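A-type ATP synthase subunit F (PDB 2I4R) is probably a component of the archaeal rotary ATP synthase that makes ATP from ADP using a proton gradient across the membrane. Local coordinates at residues G23-G28 with I32-S37; K43-V48 with V57-E62; D47-D52 with P81-V86. All coordinates share one frame; numbering follows the deposited sequence.

Contact 1. Residues G23-G28 with I32-S37; sequences GFMLAG and IYEVTS
Met-25, modelled as selenomethionine, packs on Ile-32 near the end of helix 18-26 and the start of strand 32-34. The two segments belong to the beta-alpha-beta unit formed by strand 11-16, helix 18-26 and strand 32-34. The short turn between helix and strand brings the CA atoms of Met-25 and Ile-32 to 7.7 Å.

The close part is small and apolar. The methyl CG2 of Ile-32 lies 3.7 Å from CG of Met-25. The same methyl is 4.1 Å from SE of Met-25, so one branch of the isoleucine meets two successive atoms of the longer chain. The two side chains cross obliquely. CG1 of Ile-32 is anti to the backbone N (chi1 157°), which leaves CG2 as the branch that meets the helix. Ile-32 also rests on Thr-21, one turn earlier in that helix.

The helix ends here in a Schellman motif. Gly-28 is its C-prime residue, with positive phi (84°), and its N bonds back to O of Met-25 at 2.8 Å.

The outer side is looser. Met-25 and Glu-34 are exposed, and no hydrogen bond links the segments. On the other face of strand 32-34, Tyr-33 turns to helix 38-50 and touches Ala-44. Glu-34 reaches back over helix 18-26, touching Pro-18 and Thr-21. The selenomethionine chain bends at its last torsion (chi3 -72°), and its methyl CE ends 4.4 Å from OE2 of Glu-34.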
ATOM      1  N   GLY B  23       0.974   5.226  14.559  1.00 58.69           N
ATOM      2  CA  GLY B  23       0.777   6.337  13.652  1.00 57.55           C
ATOM      3  C   GLY B  23      -0.657   6.446  13.144  1.00 56.01           C
ATOM      4  O   GLY B  23      -1.181   7.551  12.970  1.00 53.62           O
ATOM      5  N   PHE B  24      -1.288   5.295  12.918  1.00 55.74           N
ATOM      6  CA  PHE B  24      -2.645   5.245  12.398  1.00 57.51           C
ATOM      7  C   PHE B  24      -3.704   5.514  13.457  1.00 60.02           C
ATOM      8  O   PHE B  24      -4.744   6.125  13.174  1.00 57.65           O
ATOM      9  CB  PHE B  24      -2.897   3.889  11.726  1.00 56.25           C
ATOM     10  CG  PHE B  24      -1.915   3.562  10.624  1.00 54.71           C
ATOM     11  CD1 PHE B  24      -0.836   2.722  10.860  1.00 51.95           C
ATOM     12  CD2 PHE B  24      -2.062   4.115   9.351  1.00 54.80           C
ATOM     13  CE1 PHE B  24       0.076   2.438   9.845  1.00 51.84           C
ATOM     14  CE2 PHE B  24      -1.146   3.832   8.331  1.00 52.25           C
ATOM     15  CZ  PHE B  24      -0.081   2.996   8.579  1.00 51.01           C
HETATM   16  N   MSE B  25      -3.440   5.056  14.677  1.00 63.18           N
HETATM   17  CA  MSE B  25      -4.368   5.266  15.775  1.00 64.58           C
HETATM   18  C   MSE B  25      -4.410   6.734  16.168  1.00 64.68           C
HETATM   19  O   MSE B  25      -5.483   7.282  16.429  1.00 66.93           O
HETATM   20  CB  MSE B  25      -3.965   4.434  16.979  1.00 66.73           C
HETATM   21  CG  MSE B  25      -4.071   2.957  16.745  1.00 73.06           C
HETATM   22 SE   MSE B  25      -3.843   2.001  18.392  1.00 87.12          SE
HETATM   23  CE  MSE B  25      -1.935   2.275  18.640  1.00 79.42           C
ATOM     24  N   LEU B  26      -3.245   7.370  16.218  1.00 62.67           N
ATOM     25  CA  LEU B  26      -3.194   8.774  16.578  1.00 60.77           C
ATOM     26  C   LEU B  26      -3.953   9.547  15.522  1.00 59.66           C
ATOM     27  O   LEU B  26      -4.559  10.590  15.804  1.00 57.88           O
ATOM     28  CB  LEU B  26      -1.746   9.252  16.660  1.00 60.81           C
ATOM     29  CG  LEU B  26      -1.000   8.769  17.907  1.00 61.52           C
ATOM     30  CD1 LEU B  26       0.470   9.157  17.863  1.00 61.26           C
ATOM     31  CD2 LEU B  26      -1.671   9.370  19.124  1.00 62.63           C
ATOM     32  N   ALA B  27      -3.932   9.000  14.308  1.00 58.78           N
ATOM     33  CA  ALA B  27      -4.605   9.606  13.162  1.00 59.43           C
ATOM     34  C   ALA B  27      -6.080   9.256  13.124  1.00 59.09           C
ATOM     35  O   ALA B  27      -6.759   9.529  12.140  1.00 58.19           O
ATOM     36  CB  ALA B  27      -3.942   9.169  11.865  1.00 60.01           C
ATOM     37  N   GLY B  28      -6.565   8.631  14.191  1.00 58.73           N
ATOM     38  CA  GLY B  28      -7.969   8.289  14.271  1.00 58.59           C
ATOM     39  C   GLY B  28      -8.424   7.010  13.605  1.00 59.22           C
ATOM     40  O   GLY B  28      -9.616   6.836  13.394  1.00 59.60           O
ATOM     41  N   ILE B  32      -7.731  -1.229  13.890  1.00 61.30           N
ATOM     42  CA  ILE B  32      -6.417  -1.848  13.807  1.00 61.66           C
ATOM     43  C   ILE B  32      -6.254  -3.203  14.509  1.00 61.98           C
ATOM     44  O   ILE B  32      -6.881  -3.462  15.540  1.00 61.76           O
ATOM     45  CB  ILE B  32      -5.328  -0.816  14.293  1.00 60.63           C
ATOM     46  CG1 ILE B  32      -4.059  -1.537  14.765  1.00 60.60           C
ATOM     47  CG2 ILE B  32      -5.906   0.099  15.342  1.00 55.74           C
ATOM     48  CD1 ILE B  32      -4.112  -2.084  16.168  1.00 58.97           C
ATOM     49  N   TYR B  33      -5.416  -4.059  13.918  1.00 61.17           N
ATOM     50  CA  TYR B  33      -5.112  -5.388  14.451  1.00 62.07           C
ATOM     51  C   TYR B  33      -3.648  -5.427  14.910  1.00 64.49           C
ATOM     52  O   TYR B  33      -2.755  -5.466  14.068  1.00 64.63           O
ATOM     53  CB  TYR B  33      -5.271  -6.453  13.366  1.00 60.40           C
ATOM     54  CG  TYR B  33      -6.682  -6.831  12.984  1.00 60.07           C
ATOM     55  CD1 TYR B  33      -7.316  -7.938  13.567  1.00 56.96           C
ATOM     56  CD2 TYR B  33      -7.386  -6.099  12.016  1.00 58.63           C
ATOM     57  CE1 TYR B  33      -8.619  -8.301  13.196  1.00 54.53           C
ATOM     58  CE2 TYR B  33      -8.688  -6.460  11.638  1.00 54.82           C
ATOM     59  CZ  TYR B  33      -9.296  -7.552  12.233  1.00 54.23           C
ATOM     60  OH  TYR B  33     -10.591  -7.861  11.898  1.00 52.66           O
ATOM     61  N   GLU B  34      -3.395  -5.424  16.221  1.00 67.90           N
ATOM     62  CA  GLU B  34      -2.018  -5.484  16.746  1.00 71.38           C
ATOM     63  C   GLU B  34      -1.459  -6.873  16.472  1.00 71.39           C
ATOM     64  O   GLU B  34      -2.092  -7.875  16.794  1.00 71.19           O
ATOM     65  CB  GLU B  34      -1.994  -5.231  18.253  1.00 75.36           C
ATOM     66  CG  GLU B  34      -2.510  -3.865  18.672  1.00 81.95           C
ATOM     67  CD  GLU B  34      -1.483  -2.768  18.475  1.00 85.77           C
ATOM     68  OE1 GLU B  34      -0.902  -2.685  17.371  1.00 88.33           O
ATOM     69  OE2 GLU B  34      -1.262  -1.985  19.427  1.00 88.67           O
ATOM     70  N   VAL B  35      -0.264  -6.934  15.900  1.00 71.54           N
ATOM     71  CA  VAL B  35       0.310  -8.222  15.557  1.00 72.60           C
ATOM     72  C   VAL B  35       1.825  -8.346  15.690  1.00 74.29           C
ATOM     73  O   VAL B  35       2.571  -7.407  15.449  1.00 74.29           O
ATOM     74  CB  VAL B  35      -0.113  -8.598  14.122  1.00 72.12           C
ATOM     75  CG1 VAL B  35       0.983  -9.373  13.426  1.00 71.48           C
ATOM     76  CG2 VAL B  35      -1.402  -9.404  14.169  1.00 71.67           C
ATOM     77  N   THR B  36       2.265  -9.541  16.059  1.00 77.10           N
ATOM     78  CA  THR B  36       3.676  -9.832  16.232  1.00 79.25           C
ATOM     79  C   THR B  36       3.961 -11.274  15.805  1.00 81.36           C
ATOM     80  O   THR B  36       4.644 -11.531  14.806  1.00 81.81           O
ATOM     81  CB  THR B  36       4.061  -9.659  17.693  1.00 79.33           C
ATOM     82  OG1 THR B  36       2.996 -10.155  18.513  1.00 79.41           O
ATOM     83  CG2 THR B  36       4.304  -8.193  18.010  1.00 79.57           C
ATOM     84  N   SER B  37       3.422 -12.213  16.568  1.00 82.63           N
ATOM     85  CA  SER B  37       3.616 -13.625  16.288  1.00 84.74           C
ATOM     86  C   SER B  37       3.163 -13.979  14.888  1.00 85.23           C
ATOM     87  O   SER B  37       2.091 -13.561  14.461  1.00 85.91           O
ATOM     88  CB  SER B  37       2.830 -14.456  17.291  1.00 85.48           C
ATOM     89  OG  SER B  37       3.069 -13.982  18.606  1.00 89.91           O
TER

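Contact 2. Residues K43-V48 with V57-E62; sequences KAVEDV and VIMKQE
Helix 38-50 packs over strand 54-60, and the closest CA pair is Val-48 with Val-57 at 8.2 Å. These are the helix and second strand of a beta-alpha-beta crossover. The chain leaves strand 32-34, runs through the helix and enters strand 54-60, passing strand 11-16 that lies between the two in the parallel sheet. The strand order 2-1-3-4 is consistent with a Rossmann-like, CheY-like fold.

Four buried apolar side chains make the contact, in two pairs. Val-45 meets Met-59, which is modelled as selenomethionine. CG2 of Val-45 is 3.9 Å from SE of Met-59, and the two side chains cross at about a right angle. The selenomethionine bends at its last bond (chi3 -59°). This bend carries CE toward Phe-83 of the neighbouring strand. Val-45 has a second neighbour in Leu-67.

The other pair is one helical turn on. Val-57 points its CB at the helix and also touches Val-15 of the adjacent strand 11-16. Methyl CG2 of Val-48 sits over the fork of Val-57, 4.5 Å from its CB and 4.7 Å from each of its methyls, CG1 and CG2.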
ATOM      1  N   LYS B  43      -3.796 -15.154  11.504  1.00 64.25           N
ATOM      2  CA  LYS B  43      -5.162 -15.190  12.001  1.00 63.62           C
ATOM      3  C   LYS B  43      -5.823 -13.860  11.702  1.00 62.63           C
ATOM      4  O   LYS B  43      -6.943 -13.822  11.214  1.00 62.51           O
ATOM      5  CB  LYS B  43      -5.207 -15.452  13.508  1.00 65.10           C
ATOM      6  CG  LYS B  43      -6.634 -15.673  14.013  1.00 66.72           C
ATOM      7  CD  LYS B  43      -6.798 -15.531  15.538  1.00 67.69           C
ATOM      8  CE  LYS B  43      -8.283 -15.625  15.921  1.00 66.41           C
ATOM      9  NZ  LYS B  43      -8.563 -15.291  17.339  1.00 64.89           N
ATOM     10  N   ALA B  44      -5.116 -12.771  11.992  1.00 62.47           N
ATOM     11  CA  ALA B  44      -5.623 -11.421  11.754  1.00 61.50           C
ATOM     12  C   ALA B  44      -6.091 -11.287  10.323  1.00 61.01           C
ATOM     13  O   ALA B  44      -7.164 -10.744  10.056  1.00 63.37           O
ATOM     14  CB  ALA B  44      -4.543 -10.393  12.032  1.00 61.43           C
ATOM     15  N   VAL B  45      -5.283 -11.780   9.397  1.00 59.66           N
ATOM     16  CA  VAL B  45      -5.656 -11.706   8.003  1.00 60.33           C
ATOM     17  C   VAL B  45      -6.856 -12.605   7.727  1.00 62.30           C
ATOM     18  O   VAL B  45      -7.703 -12.289   6.900  1.00 61.83           O
ATOM     19  CB  VAL B  45      -4.495 -12.112   7.113  1.00 58.44           C
ATOM     20  CG1 VAL B  45      -4.885 -11.959   5.659  1.00 55.86           C
ATOM     21  CG2 VAL B  45      -3.289 -11.267   7.450  1.00 55.33           C
ATOM     22  N   GLU B  46      -6.930 -13.731   8.419  1.00 65.57           N
ATOM     23  CA  GLU B  46      -8.059 -14.624   8.225  1.00 69.47           C
ATOM     24  C   GLU B  46      -9.275 -13.890   8.750  1.00 70.68           C
ATOM     25  O   GLU B  46     -10.326 -13.856   8.105  1.00 72.37           O
ATOM     26  CB  GLU B  46      -7.867 -15.929   9.007  1.00 71.40           C
ATOM     27  CG  GLU B  46      -6.987 -16.967   8.307  1.00 75.94           C
ATOM     28  CD  GLU B  46      -6.738 -18.209   9.161  1.00 78.05           C
ATOM     29  OE1 GLU B  46      -6.230 -19.218   8.620  1.00 77.05           O
ATOM     30  OE2 GLU B  46      -7.045 -18.171  10.375  1.00 78.89           O
ATOM     31  N   ASP B  47      -9.109 -13.286   9.924  1.00 70.26           N
ATOM     32  CA  ASP B  47     -10.184 -12.560  10.571  1.00 70.78           C
ATOM     33  C   ASP B  47     -10.674 -11.390   9.749  1.00 70.15           C
ATOM     34  O   ASP B  47     -11.878 -11.185   9.609  1.00 70.70           O
ATOM     35  CB  ASP B  47      -9.739 -12.072  11.948  1.00 73.32           C
ATOM     36  CG  ASP B  47      -9.330 -13.216  12.868  1.00 78.10           C
ATOM     37  OD1 ASP B  47     -10.098 -14.206  12.987  1.00 78.30           O
ATOM     38  OD2 ASP B  47      -8.238 -13.119  13.475  1.00 79.44           O
ATOM     39  N   VAL B  48      -9.751 -10.622   9.187  1.00 68.79           N
ATOM     40  CA  VAL B  48     -10.163  -9.477   8.399  1.00 68.47           C
ATOM     41  C   VAL B  48     -10.913  -9.926   7.145  1.00 67.99           C
ATOM     42  O   VAL B  48     -11.759  -9.209   6.619  1.00 68.46           O
ATOM     43  CB  VAL B  48      -8.949  -8.595   8.029  1.00 67.53           C
ATOM     44  CG1 VAL B  48      -8.144  -9.247   6.946  1.00 67.93           C
ATOM     45  CG2 VAL B  48      -9.416  -7.221   7.617  1.00 66.82           C
ATOM     46  N   VAL B  57      -7.241  -2.745   3.715  1.00 51.88           N
ATOM     47  CA  VAL B  57      -6.413  -3.140   4.845  1.00 51.28           C
ATOM     48  C   VAL B  57      -4.950  -2.878   4.528  1.00 50.95           C
ATOM     49  O   VAL B  57      -4.422  -3.368   3.538  1.00 48.43           O
ATOM     50  CB  VAL B  57      -6.644  -4.638   5.236  1.00 51.29           C
ATOM     51  CG1 VAL B  57      -6.900  -5.458   4.005  1.00 52.95           C
ATOM     52  CG2 VAL B  57      -5.439  -5.192   6.018  1.00 49.18           C
ATOM     53  N   ILE B  58      -4.321  -2.067   5.373  1.00 53.85           N
ATOM     54  CA  ILE B  58      -2.907  -1.710   5.240  1.00 58.41           C
ATOM     55  C   ILE B  58      -2.051  -2.795   5.886  1.00 62.01           C
ATOM     56  O   ILE B  58      -2.386  -3.295   6.960  1.00 63.86           O
ATOM     57  CB  ILE B  58      -2.564  -0.393   5.985  1.00 56.94           C
ATOM     58  CG1 ILE B  58      -3.571   0.707   5.644  1.00 57.21           C
ATOM     59  CG2 ILE B  58      -1.154   0.037   5.629  1.00 56.96           C
ATOM     60  CD1 ILE B  58      -3.445   1.238   4.250  1.00 59.95           C
HETATM   61  N   MSE B  59      -0.937  -3.144   5.257  1.00 66.20           N
HETATM   62  CA  MSE B  59      -0.063  -4.164   5.817  1.00 71.22           C
HETATM   63  C   MSE B  59       1.373  -4.055   5.349  1.00 72.32           C
HETATM   64  O   MSE B  59       1.664  -3.445   4.323  1.00 71.21           O
HETATM   65  CB  MSE B  59      -0.547  -5.553   5.435  1.00 77.20           C
HETATM   66  CG  MSE B  59      -1.532  -6.203   6.370  1.00 83.54           C
HETATM   67 SE   MSE B  59      -1.306  -8.114   6.167  1.00 96.44          SE
HETATM   68  CE  MSE B  59      -1.689  -8.280   4.268  1.00 87.91           C
ATOM     69  N   LYS B  60       2.269  -4.673   6.109  1.00 73.87           N
ATOM     70  CA  LYS B  60       3.671  -4.691   5.753  1.00 75.72           C
ATOM     71  C   LYS B  60       3.770  -5.624   4.554  1.00 77.66           C
ATOM     72  O   LYS B  60       3.133  -6.675   4.517  1.00 75.97           O
ATOM     73  CB  LYS B  60       4.498  -5.227   6.917  1.00 75.93           C
ATOM     74  CG  LYS B  60       4.579  -4.283   8.102  1.00 76.74           C
ATOM     75  CD  LYS B  60       5.929  -3.560   8.150  1.00 76.31           C
ATOM     76  CE  LYS B  60       6.826  -4.134   9.242  1.00 75.20           C
ATOM     77  NZ  LYS B  60       6.211  -3.987  10.606  1.00 74.19           N
ATOM     78  N   GLN B  61       4.563  -5.235   3.567  1.00 81.75           N
ATOM     79  CA  GLN B  61       4.717  -6.036   2.364  1.00 86.27           C
ATOM     80  C   GLN B  61       5.349  -7.366   2.726  1.00 87.42           C
ATOM     81  O   GLN B  61       5.286  -8.333   1.969  1.00 88.84           O
ATOM     82  CB  GLN B  61       5.593  -5.285   1.366  1.00 88.66           C
ATOM     83  CG  GLN B  61       5.374  -5.666  -0.085  1.00 93.84           C
ATOM     84  CD  GLN B  61       5.916  -4.608  -1.042  1.00 97.45           C
ATOM     85  OE1 GLN B  61       7.117  -4.312  -1.048  1.00 99.00           O
ATOM     86  NE2 GLN B  61       5.029  -4.027  -1.848  1.00 97.92           N
ATOM     87  N   GLU B  62       5.947  -7.405   3.907  1.00 88.53           N
ATOM     88  CA  GLU B  62       6.626  -8.592   4.403  1.00 89.12           C
ATOM     89  C   GLU B  62       5.711  -9.504   5.193  1.00 87.66           C
ATOM     90  O   GLU B  62       6.172 -10.215   6.080  1.00 88.18           O
ATOM     91  CB  GLU B  62       7.783  -8.169   5.301  1.00 91.29           C
ATOM     92  CG  GLU B  62       7.328  -7.243   6.406  1.00 94.08           C
ATOM     93  CD  GLU B  62       8.448  -6.805   7.306  1.00 96.00           C
ATOM     94  OE1 GLU B  62       8.949  -7.653   8.077  1.00 96.99           O
ATOM     95  OE2 GLU B  62       8.826  -5.614   7.239  1.00 96.00           O
TER

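Contact 3. Residues D47-D52 with P81-V86; sequences DVLKRD and PTFVSV
The last turn of helix 38-50 comes down beside the start of strand 82-86, with the CA atoms of Leu-49 and Pro-81 7.7 Å apart. Arg-51 is the first residue to leave helical angles. Pro-81, just before the strand, follows a cis peptide bond.

Leu-49 makes two of the three side-chain contacts. Its methyl CD2 comes to the edge of the Phe-83 ring, near the ring plane, 4.1 Å from CE1 and 4.2 Å from CZ of Phe-83. The two side chains cross at about a right angle. The same methyl also lies 4.4 Å from CD of Pro-81, so it touches both the proline and the phenyl ring.

Within the Rossmann-like fold, helices 38-50 and 69-77 lie on the same face of the parallel sheet. Leu-49 also touches Leu-71 and Ile-75 of helix 69-77, and Phe-83 touches Ile-75. Strand 82-86 pairs antiparallel with a strand of the second subunit, which continues the sheet across the interface.

Val-48 is the second helix residue at the ring. CG of Phe-83 is anti to its own carbonyl carbon (chi1 -81°), and the ring's far corner CZ reaches to 4.3 Å from CG1 of Val-48.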
ATOM      1  N   ASP B  47      -9.109 -13.286   9.924  1.00 70.26           N
ATOM      2  CA  ASP B  47     -10.184 -12.560  10.571  1.00 70.78           C
ATOM      3  C   ASP B  47     -10.674 -11.390   9.749  1.00 70.15           C
ATOM      4  O   ASP B  47     -11.878 -11.185   9.609  1.00 70.70           O
ATOM      5  CB  ASP B  47      -9.739 -12.072  11.948  1.00 73.32           C
ATOM      6  CG  ASP B  47      -9.330 -13.216  12.868  1.00 78.10           C
ATOM      7  OD1 ASP B  47     -10.098 -14.206  12.987  1.00 78.30           O
ATOM      8  OD2 ASP B  47      -8.238 -13.119  13.475  1.00 79.44           O
ATOM      9  N   VAL B  48      -9.751 -10.622   9.187  1.00 68.79           N
ATOM     10  CA  VAL B  48     -10.163  -9.477   8.399  1.00 68.47           C
ATOM     11  C   VAL B  48     -10.913  -9.926   7.145  1.00 67.99           C
ATOM     12  O   VAL B  48     -11.759  -9.209   6.619  1.00 68.46           O
ATOM     13  CB  VAL B  48      -8.949  -8.595   8.029  1.00 67.53           C
ATOM     14  CG1 VAL B  48      -8.144  -9.247   6.946  1.00 67.93           C
ATOM     15  CG2 VAL B  48      -9.416  -7.221   7.617  1.00 66.82           C
ATOM     16  N   LEU B  49     -10.620 -11.135   6.683  1.00 68.89           N
ATOM     17  CA  LEU B  49     -11.281 -11.668   5.493  1.00 68.34           C
ATOM     18  C   LEU B  49     -12.668 -12.190   5.821  1.00 68.80           C
ATOM     19  O   LEU B  49     -13.534 -12.231   4.954  1.00 70.29           O
ATOM     20  CB  LEU B  49     -10.438 -12.780   4.859  1.00 65.59           C
ATOM     21  CG  LEU B  49      -9.175 -12.293   4.141  1.00 64.46           C
ATOM     22  CD1 LEU B  49      -8.224 -13.441   3.904  1.00 63.14           C
ATOM     23  CD2 LEU B  49      -9.560 -11.632   2.842  1.00 61.44           C
ATOM     24  N   LYS B  50     -12.883 -12.587   7.071  1.00 69.51           N
ATOM     25  CA  LYS B  50     -14.192 -13.091   7.471  1.00 69.55           C
ATOM     26  C   LYS B  50     -15.170 -11.933   7.609  1.00 68.15           C
ATOM     27  O   LYS B  50     -16.382 -12.126   7.541  1.00 68.33           O
ATOM     28  CB  LYS B  50     -14.111 -13.845   8.804  1.00 71.64           C
ATOM     29  CG  LYS B  50     -13.419 -15.194   8.735  1.00 74.20           C
ATOM     30  CD  LYS B  50     -13.996 -16.162   9.768  1.00 78.25           C
ATOM     31  CE  LYS B  50     -13.757 -15.693  11.209  1.00 81.39           C
ATOM     32  NZ  LYS B  50     -14.724 -16.301  12.188  1.00 81.61           N
ATOM     33  N   ARG B  51     -14.636 -10.730   7.793  1.00 66.80           N
ATOM     34  CA  ARG B  51     -15.461  -9.536   7.953  1.00 66.53           C
ATOM     35  C   ARG B  51     -16.160  -9.113   6.669  1.00 66.35           C
ATOM     36  O   ARG B  51     -15.715  -9.442   5.567  1.00 67.47           O
ATOM     37  CB  ARG B  51     -14.614  -8.386   8.502  1.00 64.17           C
ATOM     38  CG  ARG B  51     -14.138  -8.660   9.901  1.00 63.66           C
ATOM     39  CD  ARG B  51     -13.261  -7.571  10.424  1.00 64.28           C
ATOM     40  NE  ARG B  51     -13.837  -6.256  10.178  1.00 65.74           N
ATOM     41  CZ  ARG B  51     -13.293  -5.119  10.598  1.00 64.65           C
ATOM     42  NH1 ARG B  51     -12.162  -5.140  11.290  1.00 63.16           N
ATOM     43  NH2 ARG B  51     -13.875  -3.964  10.311  1.00 65.48           N
ATOM     44  N   ASP B  52     -17.249  -8.372   6.822  1.00 66.01           N
ATOM     45  CA  ASP B  52     -18.045  -7.917   5.684  1.00 67.60           C
ATOM     46  C   ASP B  52     -18.050  -6.392   5.572  1.00 66.27           C
ATOM     47  O   ASP B  52     -18.611  -5.831   4.624  1.00 66.25           O
ATOM     48  CB  ASP B  52     -19.480  -8.376   5.876  1.00 69.61           C
ATOM     49  CG  ASP B  52     -20.128  -7.694   7.058  1.00 72.10           C
ATOM     50  OD1 ASP B  52     -19.443  -7.579   8.107  1.00 72.69           O
ATOM     51  OD2 ASP B  52     -21.300  -7.270   6.938  1.00 73.59           O
ATOM     52  N   PRO B  81     -11.734  -6.946   0.755  1.00 80.96           N
ATOM     53  CA  PRO B  81     -11.125  -5.614   0.756  1.00 77.75           C
ATOM     54  C   PRO B  81      -9.904  -5.516  -0.150  1.00 74.67           C
ATOM     55  O   PRO B  81      -9.272  -6.513  -0.481  1.00 74.62           O
ATOM     56  CB  PRO B  81     -10.742  -5.430   2.211  1.00 78.35           C
ATOM     57  CG  PRO B  81     -10.266  -6.811   2.558  1.00 79.10           C
ATOM     58  CD  PRO B  81     -11.362  -7.684   1.975  1.00 78.81           C
ATOM     59  N   THR B  82      -9.577  -4.296  -0.545  1.00 71.44           N
ATOM     60  CA  THR B  82      -8.415  -4.049  -1.371  1.00 68.16           C
ATOM     61  C   THR B  82      -7.232  -3.997  -0.420  1.00 66.72           C
ATOM     62  O   THR B  82      -7.201  -3.172   0.493  1.00 66.81           O
ATOM     63  CB  THR B  82      -8.532  -2.691  -2.094  1.00 68.27           C
ATOM     64  OG1 THR B  82      -9.641  -2.730  -3.002  1.00 69.43           O
ATOM     65  CG2 THR B  82      -7.258  -2.366  -2.853  1.00 67.75           C
ATOM     66  N   PHE B  83      -6.267  -4.889  -0.607  1.00 65.19           N
ATOM     67  CA  PHE B  83      -5.094  -4.880   0.248  1.00 65.03           C
ATOM     68  C   PHE B  83      -4.103  -3.830  -0.218  1.00 65.24           C
ATOM     69  O   PHE B  83      -3.917  -3.626  -1.416  1.00 65.81           O
ATOM     70  CB  PHE B  83      -4.432  -6.257   0.284  1.00 65.15           C
ATOM     71  CG  PHE B  83      -5.104  -7.210   1.215  1.00 66.77           C
ATOM     72  CD1 PHE B  83      -6.357  -7.739   0.906  1.00 68.44           C
ATOM     73  CD2 PHE B  83      -4.533  -7.517   2.445  1.00 67.39           C
ATOM     74  CE1 PHE B  83      -7.038  -8.557   1.816  1.00 68.25           C
ATOM     75  CE2 PHE B  83      -5.202  -8.334   3.365  1.00 67.90           C
ATOM     76  CZ  PHE B  83      -6.460  -8.854   3.048  1.00 68.51           C
ATOM     77  N   VAL B  84      -3.495  -3.148   0.747  1.00 64.36           N
ATOM     78  CA  VAL B  84      -2.508  -2.109   0.480  1.00 63.60           C
ATOM     79  C   VAL B  84      -1.260  -2.556   1.245  1.00 62.86           C
ATOM     80  O   VAL B  84      -1.298  -2.706   2.466  1.00 62.33           O
ATOM     81  CB  VAL B  84      -3.021  -0.739   1.004  1.00 63.89           C
ATOM     82  CG1 VAL B  84      -2.025   0.361   0.725  1.00 64.10           C
ATOM     83  CG2 VAL B  84      -4.332  -0.410   0.351  1.00 63.84           C
ATOM     84  N   SER B  85      -0.157  -2.787   0.539  1.00 62.91           N
ATOM     85  CA  SER B  85       1.047  -3.261   1.218  1.00 63.52           C
ATOM     86  C   SER B  85       2.193  -2.273   1.285  1.00 63.11           C
ATOM     87  O   SER B  85       2.744  -1.857   0.265  1.00 62.63           O
ATOM     88  CB  SER B  85       1.541  -4.553   0.571  1.00 64.89           C
ATOM     89  OG  SER B  85       2.082  -4.277  -0.704  1.00 69.03           O
ATOM     90  N   VAL B  86       2.554  -1.929   2.513  1.00 63.87           N
ATOM     91  CA  VAL B  86       3.628  -0.994   2.783  1.00 66.29           C
ATOM     92  C   VAL B  86       4.967  -1.632   2.435  1.00 68.12           C
ATOM     93  O   VAL B  86       5.496  -2.446   3.193  1.00 68.09           O
ATOM     94  CB  VAL B  86       3.621  -0.563   4.276  1.00 65.69           C
ATOM     95  CG1 VAL B  86       4.749   0.404   4.548  1.00 65.56           C
ATOM     96  CG2 VAL B  86       2.292   0.084   4.622  1.00 64.02           C
TER

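All three contacts reach one parallel sheet. Contact 1 lies on one of its outermost strands, 32-34, and joins helix 18-26; contacts 2 and 3 lie on the other face and share helix 38-50. The centres of contacts 2 and 3 are about 6 Å apart. Val-48 serves both, one methyl for each strand. Those strands are neighbours: N of Met-59 is 2.8 Å from O of Val-84, a probable hydrogen bond. Contact 1 is centred about 11 Å from contact 2 and 14 Å from contact 3. Tyr-33 bridges the gap, its OH 3.2 Å from NH1 of Arg-51, which also forms a salt bridge with Asp-31.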